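Local coordinates for DNA helicase RecQ (Deinococcus radiodurans, PDB 4Q48), which probably couples ATP hydrolysis to 3'-5' translocation along DNA, unwinding duplexes as a RecQ-family helicase, this chain being its catalytic core, at residues A92-T97 and D116-A121. Sequence-based numbering, arbitrary orientation.
Sequences AFLNST and DLLYVA
Strands 91-94 and 117-120 run parallel, joined by helix 100-111 in a beta-alpha-beta unit of the first RecA-like helicase domain. Backbone bonds zip them together: Tyr119 N reaches Ala92 O at 2.9 Å, Tyr119 O accepts Leu94 N almost along its C=O axis, and Ala121 N, at the N-cap of the following helix, extends the pairing to Leu94 O (3.3 Å). The bond from Ala92 N to Leu117 O is weak.

One face is closely packed and wholly aliphatic. Leu118, its CG anti to the backbone N, sends CD1 over the Ala92 carbonyl and CD2 to Leu94 CD2 (4.0 Å), the branched leucines crossing obliquely and, with small Ala92, meeting Val106; Ala92 CB lies 4.1 Å from Leu118 CD1. Apolar Val120 continues this face onto Ile68. On the other face Phe93 and Tyr119 point the same way, planes inclined at 47°, with Tyr119 CB at the Phe93 ring edge. Tyr119 is buried, its OH hydrogen-bonded to Tyr56 OH and Gln57 NE2; its side chain lies about 5 Å from that of ADP-binding Ser53. Partly exposed, apolar Phe93 suits Met77 and Val81.

Beyond Asn95 the chain loosens: Ser96 and Thr97 are exposed, and the Asn95 amide offers OD1 to Thr97 OG1 (2.7 Å). Strand 91-94 edges the sheet, with 117-120 between it and strand 66-70, helix 100-111 over the leucines and helix 74-84 over Phe93.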
loop_
_atom_site.group_PDB
_atom_site.type_symbol
_atom_site.label_atom_id
_atom_site.label_comp_id
_atom_site.label_asym_id
_atom_site.label_seq_id
_atom_site.Cartn_x
_atom_site.Cartn_y
_atom_site.Cartn_z
ATOM N N ALA A 92 -18.219 -20.685 -6.078
ATOM C CA ALA A 92 -18.340 -21.543 -4.918
ATOM C C ALA A 92 -17.146 -21.392 -4.015
ATOM O O ALA A 92 -16.185 -20.708 -4.366
ATOM C CB ALA A 92 -18.505 -22.974 -5.351
ATOM N N PHE A 93 -17.214 -22.003 -2.838
ATOM C CA PHE A 93 -16.100 -21.923 -1.900
ATOM C C PHE A 93 -15.645 -23.266 -1.505
ATOM O O PHE A 93 -16.454 -24.138 -1.212
ATOM C CB PHE A 93 -16.465 -21.200 -0.606
ATOM C CG PHE A 93 -16.991 -19.857 -0.817
ATOM C CD1 PHE A 93 -16.163 -18.850 -1.278
ATOM C CD2 PHE A 93 -18.321 -19.587 -0.579
ATOM C CE1 PHE A 93 -16.643 -17.581 -1.498
ATOM C CE2 PHE A 93 -18.813 -18.325 -0.792
ATOM C CZ PHE A 93 -17.965 -17.313 -1.245
ATOM N N LEU A 94 -14.334 -23.385 -1.410
ATOM C CA LEU A 94 -13.700 -24.600 -0.997
ATOM C C LEU A 94 -12.720 -24.244 0.131
ATOM O O LEU A 94 -11.747 -23.521 -0.087
ATOM C CB LEU A 94 -13.014 -25.229 -2.204
ATOM C CG LEU A 94 -12.563 -26.682 -2.228
ATOM C CD1 LEU A 94 -13.790 -27.569 -2.313
ATOM C CD2 LEU A 94 -11.663 -26.890 -3.446
ATOM N N ASN A 95 -12.996 -24.757 1.329
ATOM C CA ASN A 95 -12.131 -24.569 2.495
ATOM C C ASN A 95 -12.493 -25.563 3.601
ATOM O O ASN A 95 -13.546 -26.212 3.552
ATOM C CB ASN A 95 -12.233 -23.144 3.043
ATOM C CG ASN A 95 -13.669 -22.689 3.206
ATOM O OD1 ASN A 95 -14.376 -23.159 4.095
ATOM N ND2 ASN A 95 -14.106 -21.772 2.348
ATOM N N SER A 96 -11.642 -25.655 4.618
ATOM C CA SER A 96 -11.843 -26.659 5.658
ATOM C C SER A 96 -12.903 -26.303 6.704
ATOM O O SER A 96 -13.173 -27.103 7.594
ATOM C CB SER A 96 -10.511 -26.963 6.346
ATOM O OG SER A 96 -9.655 -27.667 5.454
ATOM N N THR A 97 -13.518 -25.128 6.598
ATOM C CA THR A 97 -14.714 -24.851 7.389
ATOM C C THR A 97 -15.882 -25.701 6.897
ATOM O O THR A 97 -16.943 -25.702 7.509
ATOM C CB THR A 97 -15.156 -23.361 7.314
ATOM O OG1 THR A 97 -16.019 -23.142 6.177
ATOM C CG2 THR A 97 -13.944 -22.428 7.272
ATOM N N ASP A 116 -17.848 -20.831 -12.586
ATOM C CA ASP A 116 -17.094 -19.826 -13.294
ATOM C C ASP A 116 -15.929 -19.399 -12.426
ATOM O O ASP A 116 -14.850 -19.052 -12.908
ATOM C CB ASP A 116 -17.979 -18.646 -13.628
ATOM C CG ASP A 116 -19.043 -19.002 -14.601
ATOM O OD1 ASP A 116 -18.682 -19.307 -15.767
ATOM O OD2 ASP A 116 -20.230 -18.949 -14.203
ATOM N N LEU A 117 -16.181 -19.408 -11.126
ATOM C CA LEU A 117 -15.188 -19.021 -10.149
ATOM C C LEU A 117 -15.174 -20.006 -9.011
ATOM O O LEU A 117 -16.216 -20.505 -8.594
ATOM C CB LEU A 117 -15.456 -17.617 -9.606
ATOM C CG LEU A 117 -15.382 -16.518 -10.645
ATOM C CD1 LEU A 117 -16.049 -15.288 -10.103
ATOM C CD2 LEU A 117 -13.945 -16.267 -11.022
ATOM N N LEU A 118 -13.981 -20.328 -8.549
ATOM C CA LEU A 118 -13.832 -21.099 -7.344
ATOM C C LEU A 118 -12.931 -20.350 -6.371
ATOM O O LEU A 118 -11.745 -20.106 -6.636
ATOM C CB LEU A 118 -13.262 -22.473 -7.642
ATOM C CG LEU A 118 -13.103 -23.243 -6.334
ATOM C CD1 LEU A 118 -14.463 -23.580 -5.767
ATOM C CD2 LEU A 118 -12.292 -24.490 -6.530
ATOM N N TYR A 119 -13.508 -19.948 -5.251
ATOM C CA TYR A 119 -12.743 -19.311 -4.190
ATOM C C TYR A 119 -12.198 -20.387 -3.245
ATOM O O TYR A 119 -12.948 -21.214 -2.719
ATOM C CB TYR A 119 -13.626 -18.281 -3.464
ATOM C CG TYR A 119 -13.852 -17.012 -4.270
ATOM C CD1 TYR A 119 -14.928 -16.881 -5.141
ATOM C CD2 TYR A 119 -12.958 -15.968 -4.189
ATOM C CE1 TYR A 119 -15.110 -15.716 -5.880
ATOM C CE2 TYR A 119 -13.134 -14.820 -4.907
ATOM C CZ TYR A 119 -14.197 -14.688 -5.749
ATOM O OH TYR A 119 -14.307 -13.502 -6.451
ATOM N N VAL A 120 -10.891 -20.385 -3.031
ATOM C CA VAL A 120 -10.287 -21.457 -2.268
ATOM C C VAL A 120 -9.208 -20.935 -1.329
ATOM O O VAL A 120 -8.303 -20.218 -1.732
ATOM C CB VAL A 120 -9.695 -22.534 -3.234
ATOM C CG1 VAL A 120 -8.879 -21.874 -4.338
ATOM C CG2 VAL A 120 -8.873 -23.584 -2.489
ATOM N N ALA A 121 -9.327 -21.291 -0.062
ATOM C CA ALA A 121 -8.328 -20.947 0.912
ATOM C C ALA A 121 -7.025 -21.623 0.504
ATOM O O ALA A 121 -7.038 -22.725 -0.036
ATOM C CB ALA A 121 -8.763 -21.391 2.294
#